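Local coordinates for AP endonuclease, family protein 2 (Mycobacterium smegmatis, PDB 5TNV) that binds a magnesium ion in a xylose isomerase-like TIM barrel and may act as a metal-dependent endonuclease, at residues S191-E196 with L224-R229; T140-A145 with D197-T202. One frame throughout, in Å; residues are numbered along the deposited sequence.

How the interactions relate
Both interactions lie at the C-terminal ends of barrel strands, on the side where the magnesium ion sits, and their centres are about 8 Å apart. Strands 137-141 and 189-193 are parallel neighbours: the 2.9 Å approaches of Ser-191 O to Thr-140 N and of Thr-140 O to Glu-193 N probably are hydrogen bonds. Beyond the second strand the chain serves interaction 1 with 194-196 and interaction 2 with 197-202. Glu-193, which ligates the magnesium with Asp-223 and His-252, lies where the two contacts meet. Its backbone O is 3.3 Å from Ile-200 CD1, and its carboxylate OE1 is 3.3 Å from Met-143 CE.

Interaction 1 (S191-E196 with L224-R229); sequences SLEMYE and LGNLVR
Just past the end of strand 189-193, the chain runs beside helix 225-228, with the CA atoms of Tyr-195 and Asn-226 5.9 Å apart, in the loops that top a xylose isomerase-like TIM barrel. The amide of Asn-226 spans the gap: ND2 gives a hydrogen bond to Met-194 O (2.9 Å), which lies almost in the amide plane, while OD1 takes one from Lys-254. Extended with CG anti to the backbone N (chi1 -177°), Glu-193 reaches the magnesium through OE2, and Asn-139 binds its OE1. The Glu-193 carboxylate is nearly coplanar with that amide (21°), OE2 3.9 Å from Asn-226 ND2 without a hydrogen bond. On the side of Leu-224 and Leu-227 the contact is apolar. Met-194 bends at its last torsion and lays CE against Leu-224 CD2 (3.5 Å), and Leu-227 CD2 packs on Glu-196 CB. Glu-196, bent at chi2, folds back over its neighbour, OE1 standing 3.6 Å above the centre of the Tyr-195 ring. Its carboxylate, turned 79° from the guanidinium plane, forms a buried salt bridge with Arg-229, whose NH1 is held by Tyr-256. Arg-229 NH2 meets the syn lone pair of Glu-196 OE2 at 2.8 Å and touches Tyr-195 CE2 at 3.7 Å.

Interaction 2 (T140-A145 with D197-T202); sequences TGFMQA and DTYIGT
Thr-198 OG1 is gripped from three sides: it accepts from Ile-200 N at 3.2 Å, donates to the backbone O of Tyr-195, and takes a hydrogen from a bridging water 3.0 Å away. That water in turn accepts from Phe-142 N (2.9 Å), so it carries the polar link between 140-145 and 197-202, which share no direct hydrogen bond. The bond from Ile-200 N makes Thr-198 the head of an ST turn; with chi1 at 75° the hydroxyl lies between its own backbone N and carbonyl carbon, where Ile-200 N can reach it. The other branch, CG2, rests on the backbone of Phe-142, 3.7 Å from its C, while Thr-198 CB and Phe-142 CB also meet at 3.7 Å.

In the TIM barrel this contact joins the loops that leave two adjacent parallel strands, 137-141 and 189-193, the second loop leading into helix 203-213. Phe-142 meets all three of Thr-198, Tyr-199 and Ile-200. Tyr-199 presents its edge to the Phe-142 face in a T-shaped stack, centroids 5.3 Å apart and planes at 77°, with Tyr-199 CD2 over the centre of the ring. The hydroxyl end of Tyr-199 is fixed elsewhere, to the backbone O of Asp-165. Ala-172 and Val-176 of helix 169-185 also pack against Phe-142. Ile-200 comes in at the rim of the same phenyl ring, near its plane: chi1 of 59° puts CG1 beside the ring, and Ile-200 CG1 and CD1 each lie 4.1 Å from Phe-142 CD2.

Interaction 1 (S191-E196 with L224-R229)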
loop_
_atom_site.group_PDB
_atom_site.type_symbol
_atom_site.label_atom_id
_atom_site.label_comp_id
_atom_site.label_asym_id
_atom_site.label_seq_id
_atom_site.Cartn_x
_atom_site.Cartn_y
_atom_site.Cartn_z
ATOM N N SER A 191 -12.853 -28.560 2.241
ATOM C CA SER A 191 -11.672 -27.887 2.753
ATOM C C SER A 191 -11.985 -27.310 4.141
ATOM O O SER A 191 -13.111 -26.899 4.404
ATOM C CB SER A 191 -11.188 -26.793 1.816
ATOM O OG SER A 191 -9.856 -26.416 2.133
ATOM N N LEU A 192 -10.951 -27.301 4.988
ATOM C CA LEU A 192 -11.019 -26.824 6.355
ATOM C C LEU A 192 -10.193 -25.567 6.534
ATOM O O LEU A 192 -8.978 -25.568 6.386
ATOM C CB LEU A 192 -10.483 -27.885 7.331
ATOM C CG LEU A 192 -11.047 -29.308 7.167
ATOM C CD1 LEU A 192 -10.372 -30.229 8.169
ATOM C CD2 LEU A 192 -12.570 -29.302 7.326
ATOM N N GLU A 193 -10.893 -24.458 6.815
ATOM C CA GLU A 193 -10.271 -23.135 6.855
ATOM C C GLU A 193 -9.554 -22.881 8.174
ATOM O O GLU A 193 -10.185 -22.768 9.241
ATOM C CB GLU A 193 -11.353 -22.070 6.595
ATOM C CG GLU A 193 -10.818 -20.672 6.550
ATOM C CD GLU A 193 -11.910 -19.651 6.216
ATOM O OE1 GLU A 193 -13.005 -20.048 5.783
ATOM O OE2 GLU A 193 -11.627 -18.419 6.363
ATOM N N MET A 194 -8.237 -22.713 8.089
ATOM C CA MET A 194 -7.468 -22.340 9.272
ATOM C C MET A 194 -7.889 -20.972 9.757
ATOM O O MET A 194 -8.017 -20.032 8.964
ATOM C CB MET A 194 -5.971 -22.379 8.956
ATOM C CG MET A 194 -5.466 -23.779 8.672
ATOM S SD MET A 194 -3.719 -23.916 8.317
ATOM C CE MET A 194 -3.019 -23.275 9.854
ATOM N N TYR A 195 -8.064 -20.844 11.067
ATOM C CA TYR A 195 -8.603 -19.631 11.702
ATOM C C TYR A 195 -8.177 -19.702 13.169
ATOM O O TYR A 195 -8.212 -20.774 13.789
ATOM C CB TYR A 195 -10.102 -19.517 11.496
ATOM C CG TYR A 195 -10.742 -18.257 12.054
ATOM C CD1 TYR A 195 -11.016 -18.153 13.422
ATOM C CD2 TYR A 195 -11.062 -17.186 11.254
ATOM C CE1 TYR A 195 -11.577 -17.028 13.975
ATOM C CE2 TYR A 195 -11.674 -16.054 11.783
ATOM C CZ TYR A 195 -11.914 -15.973 13.115
ATOM O OH TYR A 195 -12.544 -14.847 13.632
ATOM N N GLU A 196 -7.826 -18.572 13.727
ATOM C CA GLU A 196 -7.327 -18.463 15.097
ATOM C C GLU A 196 -8.324 -18.968 16.128
ATOM O O GLU A 196 -9.547 -18.818 16.041
ATOM C CB GLU A 196 -6.951 -17.001 15.372
ATOM C CG GLU A 196 -8.042 -15.969 15.151
ATOM C CD GLU A 196 -8.164 -15.404 13.752
ATOM O OE1 GLU A 196 -7.846 -16.083 12.767
ATOM O OE2 GLU A 196 -8.608 -14.219 13.603
ATOM N N LEU A 224 -3.607 -18.236 5.919
ATOM C CA LEU A 224 -2.673 -17.821 6.971
ATOM C C LEU A 224 -2.665 -16.314 7.154
ATOM O O LEU A 224 -2.129 -15.856 8.195
ATOM C CB LEU A 224 -1.275 -18.394 6.755
ATOM C CG LEU A 224 -1.205 -19.913 6.688
ATOM C CD1 LEU A 224 0.240 -20.382 6.713
ATOM C CD2 LEU A 224 -2.016 -20.579 7.777
ATOM N N GLY A 225 -3.257 -15.538 6.282
ATOM C CA GLY A 225 -3.503 -14.144 6.610
ATOM C C GLY A 225 -4.285 -14.006 7.930
ATOM O O GLY A 225 -4.067 -13.031 8.649
ATOM N N ASN A 226 -5.161 -14.951 8.226
ATOM C CA ASN A 226 -5.895 -14.916 9.471
ATOM C C ASN A 226 -4.951 -14.862 10.696
ATOM O O ASN A 226 -5.291 -14.270 11.711
ATOM C CB ASN A 226 -6.811 -16.117 9.621
ATOM C CG ASN A 226 -7.972 -16.120 8.660
ATOM O OD1 ASN A 226 -8.383 -15.041 8.167
ATOM N ND2 ASN A 226 -8.536 -17.278 8.396
ATOM N N LEU A 227 -3.811 -15.520 10.592
ATOM C CA LEU A 227 -2.810 -15.573 11.643
ATOM C C LEU A 227 -1.836 -14.444 11.585
ATOM O O LEU A 227 -1.438 -13.877 12.641
ATOM C CB LEU A 227 -2.086 -16.922 11.639
ATOM C CG LEU A 227 -2.980 -18.170 11.741
ATOM C CD1 LEU A 227 -2.124 -19.405 11.861
ATOM C CD2 LEU A 227 -3.995 -18.062 12.864
ATOM N N VAL A 228 -1.337 -14.058 10.389
ATOM C CA VAL A 228 -0.324 -13.020 10.243
ATOM C C VAL A 228 -0.811 -11.685 10.793
ATOM O O VAL A 228 -0.005 -10.874 11.281
ATOM C CB VAL A 228 0.082 -12.937 8.759
ATOM C CG1 VAL A 228 0.886 -11.693 8.429
ATOM C CG2 VAL A 228 0.800 -14.210 8.319
ATOM N N ARG A 229 -2.117 -11.416 10.750
ATOM C CA ARG A 229 -2.666 -10.134 11.232
ATOM C C ARG A 229 -2.636 -10.040 12.738
ATOM O O ARG A 229 -2.849 -8.924 13.271
ATOM C CB ARG A 229 -4.098 -9.991 10.730
ATOM C CG ARG A 229 -5.112 -10.956 11.381
ATOM C CD ARG A 229 -6.332 -11.108 10.532
ATOM N NE ARG A 229 -7.268 -12.081 11.081
ATOM C CZ ARG A 229 -8.391 -12.436 10.463
ATOM N NH1 ARG A 229 -8.774 -11.829 9.351
ATOM N NH2 ARG A 229 -9.140 -13.406 11.005
#

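Interaction 2 (T140-A145 with D197-T202)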
loop_
_atom_site.group_PDB
_atom_site.type_symbol
_atom_site.label_atom_id
_atom_site.label_comp_id
_atom_site.label_asym_id
_atom_site.label_seq_id
_atom_site.Cartn_x
_atom_site.Cartn_y
_atom_site.Cartn_z
ATOM N N THR A 140 -15.407 -25.268 4.981
ATOM C CA THR A 140 -15.959 -25.034 6.299
ATOM C C THR A 140 -14.835 -24.695 7.266
ATOM O O THR A 140 -13.698 -25.139 7.089
ATOM C CB THR A 140 -16.774 -26.275 6.733
ATOM O OG1 THR A 140 -17.548 -25.985 7.883
ATOM C CG2 THR A 140 -15.899 -27.476 7.033
ATOM N N GLY A 141 -15.149 -23.933 8.295
ATOM C CA GLY A 141 -14.209 -23.676 9.351
ATOM C C GLY A 141 -14.908 -23.629 10.697
ATOM O O GLY A 141 -16.114 -23.832 10.797
ATOM N N PHE A 142 -14.118 -23.341 11.718
ATOM C CA PHE A 142 -14.610 -23.426 13.097
ATOM C C PHE A 142 -14.774 -22.074 13.748
ATOM O O PHE A 142 -15.170 -21.970 14.921
ATOM C CB PHE A 142 -13.705 -24.368 13.890
ATOM C CG PHE A 142 -13.712 -25.784 13.334
ATOM C CD1 PHE A 142 -14.871 -26.564 13.417
ATOM C CD2 PHE A 142 -12.611 -26.333 12.694
ATOM C CE1 PHE A 142 -14.916 -27.831 12.863
ATOM C CE2 PHE A 142 -12.672 -27.625 12.179
ATOM C CZ PHE A 142 -13.806 -28.362 12.272
ATOM N N MET A 143 -14.511 -20.991 12.995
ATOM C CA MET A 143 -14.877 -19.657 13.465
ATOM C C MET A 143 -16.388 -19.624 13.742
ATOM O O MET A 143 -17.193 -20.324 13.117
ATOM C CB MET A 143 -14.474 -18.560 12.473
ATOM C CG MET A 143 -14.988 -18.739 11.065
ATOM S SD MET A 143 -13.809 -19.699 10.053
ATOM C CE MET A 143 -14.778 -19.962 8.584
ATOM N N GLN A 144 -16.767 -18.784 14.691
ATOM C CA GLN A 144 -18.168 -18.581 15.078
ATOM C C GLN A 144 -18.480 -17.092 15.115
ATOM O O GLN A 144 -17.661 -16.268 14.715
ATOM C CB GLN A 144 -18.528 -19.285 16.389
ATOM C CG GLN A 144 -18.323 -20.781 16.345
ATOM C CD GLN A 144 -18.887 -21.529 17.502
ATOM O OE1 GLN A 144 -19.665 -20.980 18.309
ATOM N NE2 GLN A 144 -18.569 -22.804 17.619
ATOM N N ALA A 145 -19.682 -16.707 15.557
ATOM C CA ALA A 145 -20.079 -15.312 15.550
ATOM C C ALA A 145 -19.026 -14.457 16.296
ATOM O O ALA A 145 -18.455 -14.868 17.308
ATOM C CB ALA A 145 -21.381 -15.121 16.267
ATOM N N ASP A 197 -7.744 -19.564 17.165
ATOM C CA ASP A 197 -8.493 -19.952 18.370
ATOM C C ASP A 197 -9.438 -21.109 18.103
ATOM O O ASP A 197 -10.386 -21.321 18.881
ATOM C CB ASP A 197 -9.198 -18.763 19.019
ATOM C CG ASP A 197 -8.302 -17.568 19.273
ATOM O OD1 ASP A 197 -7.126 -17.773 19.695
ATOM O OD2 ASP A 197 -8.759 -16.424 19.030
ATOM N N THR A 198 -9.173 -21.859 17.043
ATOM C CA THR A 198 -9.942 -23.047 16.679
ATOM C C THR A 198 -9.089 -24.293 16.699
ATOM O O THR A 198 -7.853 -24.234 16.859
ATOM C CB THR A 198 -10.606 -22.922 15.285
ATOM O OG1 THR A 198 -9.631 -23.073 14.242
ATOM C CG2 THR A 198 -11.401 -21.624 15.148
ATOM N N TYR A 199 -9.728 -25.444 16.440
ATOM C CA TYR A 199 -9.003 -26.702 16.332
ATOM C C TYR A 199 -7.858 -26.647 15.327
ATOM O O TYR A 199 -6.933 -27.455 15.416
ATOM C CB TYR A 199 -9.932 -27.884 15.919
ATOM C CG TYR A 199 -11.123 -28.044 16.858
ATOM C CD1 TYR A 199 -10.949 -28.266 18.237
ATOM C CD2 TYR A 199 -12.422 -27.963 16.379
ATOM C CE1 TYR A 199 -12.026 -28.409 19.082
ATOM C CE2 TYR A 199 -13.490 -28.076 17.224
ATOM C CZ TYR A 199 -13.308 -28.316 18.566
ATOM O OH TYR A 199 -14.417 -28.376 19.369
ATOM N N ILE A 200 -7.963 -25.766 14.338
ATOM C CA ILE A 200 -6.986 -25.667 13.254
ATOM C C ILE A 200 -6.412 -24.238 13.197
ATOM O O ILE A 200 -6.200 -23.649 12.137
ATOM C CB ILE A 200 -7.573 -26.177 11.917
ATOM C CG1 ILE A 200 -8.817 -25.399 11.490
ATOM C CG2 ILE A 200 -7.819 -27.692 12.032
ATOM C CD1 ILE A 200 -9.392 -25.829 10.147
ATOM N N GLY A 201 -6.078 -23.725 14.389
ATOM C CA GLY A 201 -5.631 -22.357 14.603
ATOM C C GLY A 201 -4.151 -22.132 14.698
ATOM O O GLY A 201 -3.722 -20.987 14.945
ATOM N N THR A 202 -3.341 -23.190 14.505
ATOM C CA THR A 202 -1.910 -23.098 14.358
ATOM C C THR A 202 -1.508 -24.099 13.277
ATOM O O THR A 202 -2.254 -25.062 13.048
ATOM C CB THR A 202 -1.111 -23.451 15.635
ATOM O OG1 THR A 202 -1.179 -24.866 15.818
ATOM C CG2 THR A 202 -1.684 -22.755 16.845
HETATM O O HOH W 1 -11.285 -23.003 11.747
#